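Local structure of greglin (Schistocerca gregaria, 4GI3) at residues B[30-35]-B[48-53]. The protein inhibits serine proteases, most strongly subtilisin and human neutrophil elastase, and also chymotrypsin, pancreatic elastase and cathepsin G, but not pancreatic trypsin. Numbering follows the deposited sequence.
Sequences APVCVE and CEVRKC
Val32 and Val34 of the central strand 32-36 meet Val50 of helix 47-57 in a small, wholly apolar strand-to-helix contact close to the centre of the chain. No hydrogen bond crosses it, and the 115 Å² buried between the segments comes from these three valines alone. Val50 reaches the strand with both branches: its CG2 lies 3.6 Å from CG2 of Val32, while its CG1 lies 3.7 Å from CG1 of Val34. The fork is aimed by chi1 of -170°, which sets CG1 anti to the backbone N and CG2 anti to the carbonyl carbon. The two approaches differ, since Val32 crosses Val50 at a slant whereas Val34 and Val50 run past one another in opposite senses. At the closest backbone pair, Val34 CA and Val50 CA are 8.1 Å apart, a separation bridged by side chains. Phe44 and Tyr61, from the strands flanking 32-36, also pack on Val50 and widen the apolar patch. CB of Cys33 points away from the helix, and its SG is bonded to Cys69; Cys48 and Cys53 bond to Cys25 and Cys76 respectively. Apart from the valines, Lys52 NZ meets Glu49 OE2 on the syn side at 2.9 Å, 22° out of the carboxylate plane, in a salt bridge between residues three apart on helix 47-57. The short helix on a three-stranded antiparallel sheet resembles the core of Kazal-type inhibitor domains, here with four disulfides where the classical domain has three, consistent with a non-classical member.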
loop_
_atom_site.group_PDB
_atom_site.type_symbol
_atom_site.label_atom_id
_atom_site.label_comp_id
_atom_site.label_asym_id
_atom_site.label_seq_id
_atom_site.Cartn_x
_atom_site.Cartn_y
_atom_site.Cartn_z
ATOM N N ALA B 30 5.144 -2.181 12.210
ATOM C CA ALA B 30 4.804 -2.681 13.562
ATOM C C ALA B 30 6.118 -3.256 14.108
ATOM O O ALA B 30 6.341 -4.467 14.041
ATOM C CB ALA B 30 3.715 -3.739 13.464
ATOM N N PRO B 31 7.093 -2.376 14.466
ATOM C CA PRO B 31 8.429 -2.885 14.806
ATOM C C PRO B 31 8.498 -3.812 15.999
ATOM O O PRO B 31 7.716 -3.682 16.947
ATOM C CB PRO B 31 9.286 -1.628 14.939
ATOM C CG PRO B 31 8.346 -0.562 15.226
ATOM C CD PRO B 31 7.042 -0.906 14.572
ATOM N N VAL B 32 9.418 -4.767 15.896
ATOM C CA VAL B 32 9.657 -5.820 16.880
ATOM C C VAL B 32 11.158 -5.990 17.114
ATOM O O VAL B 32 11.960 -5.999 16.171
ATOM C CB VAL B 32 8.986 -7.141 16.434
ATOM C CG1 VAL B 32 7.464 -7.005 16.423
ATOM C CG2 VAL B 32 9.486 -7.598 15.068
ATOM N N CYS B 33 11.521 -6.171 18.375
ATOM C CA CYS B 33 12.911 -6.332 18.774
ATOM C C CYS B 33 13.263 -7.807 18.947
ATOM O O CYS B 33 12.505 -8.542 19.589
ATOM C CB CYS B 33 13.163 -5.537 20.049
ATOM S SG CYS B 33 14.887 -5.541 20.591
ATOM N N VAL B 34 14.377 -8.250 18.330
ATOM C CA VAL B 34 14.859 -9.633 18.409
ATOM C C VAL B 34 16.316 -9.670 18.871
ATOM O O VAL B 34 17.064 -8.702 18.667
ATOM C CB VAL B 34 14.667 -10.499 17.125
ATOM C CG1 VAL B 34 13.201 -10.587 16.701
ATOM C CG2 VAL B 34 15.554 -10.032 15.970
ATOM N N GLU B 35 16.712 -10.807 19.464
ATOM C CA GLU B 35 18.083 -11.077 19.879
ATOM C C GLU B 35 18.562 -12.224 19.032
ATOM O O GLU B 35 17.911 -13.261 18.982
ATOM C CB GLU B 35 18.181 -11.416 21.371
ATOM C CG GLU B 35 19.627 -11.506 21.853
ATOM C CD GLU B 35 19.846 -11.796 23.327
ATOM O OE1 GLU B 35 18.870 -11.751 24.112
ATOM O OE2 GLU B 35 21.013 -12.054 23.699
ATOM N N CYS B 48 6.776 -10.244 9.998
ATOM C CA CYS B 48 6.980 -10.896 8.702
ATOM C C CYS B 48 8.439 -10.837 8.253
ATOM O O CYS B 48 8.961 -11.836 7.772
ATOM C CB CYS B 48 6.048 -10.339 7.626
ATOM S SG CYS B 48 6.132 -11.235 6.049
ATOM N N GLU B 49 9.082 -9.671 8.397
ATOM C CA GLU B 49 10.486 -9.480 7.999
ATOM C C GLU B 49 11.455 -10.335 8.831
ATOM O O GLU B 49 12.403 -10.888 8.267
ATOM C CB GLU B 49 10.888 -8.006 8.007
ATOM C CG GLU B 49 10.254 -7.179 6.879
ATOM C CD GLU B 49 10.540 -7.529 5.424
ATOM O OE1 GLU B 49 9.704 -7.162 4.567
ATOM O OE2 GLU B 49 11.590 -8.145 5.131
ATOM N N VAL B 50 11.175 -10.492 10.143
ATOM C CA VAL B 50 11.998 -11.336 11.030
ATOM C C VAL B 50 11.943 -12.780 10.524
ATOM O O VAL B 50 12.986 -13.422 10.384
ATOM C CB VAL B 50 11.578 -11.305 12.522
ATOM C CG1 VAL B 50 12.627 -12.009 13.374
ATOM C CG2 VAL B 50 11.351 -9.900 13.036
ATOM N N ARG B 51 10.711 -13.290 10.260
ATOM C CA ARG B 51 10.461 -14.645 9.775
ATOM C C ARG B 51 11.134 -14.923 8.433
ATOM O O ARG B 51 11.635 -16.025 8.217
ATOM C CB ARG B 51 8.959 -14.926 9.685
ATOM C CG ARG B 51 8.266 -15.076 11.037
ATOM C CD ARG B 51 6.843 -15.621 10.897
ATOM N NE ARG B 51 5.883 -14.614 10.430
ATOM C CZ ARG B 51 5.422 -14.521 9.182
ATOM N NH1 ARG B 51 5.832 -15.376 8.250
ATOM N NH2 ARG B 51 4.551 -13.577 8.857
ATOM N N LYS B 52 11.154 -13.913 7.542
ATOM C CA LYS B 52 11.754 -13.991 6.210
ATOM C C LYS B 52 13.267 -14.233 6.361
ATOM O O LYS B 52 13.800 -15.147 5.731
ATOM C CB LYS B 52 11.480 -12.685 5.447
ATOM C CG LYS B 52 12.001 -12.680 4.000
ATOM C CD LYS B 52 12.080 -11.277 3.383
ATOM C CE LYS B 52 10.737 -10.684 3.048
ATOM N NZ LYS B 52 10.848 -9.277 2.567
ATOM N N CYS B 53 13.927 -13.425 7.221
ATOM C CA CYS B 53 15.351 -13.488 7.545
ATOM C C CYS B 53 15.706 -14.883 8.085
ATOM O O CYS B 53 16.642 -15.499 7.590
ATOM C CB CYS B 53 15.722 -12.377 8.526
ATOM S SG CYS B 53 17.503 -12.195 8.826
#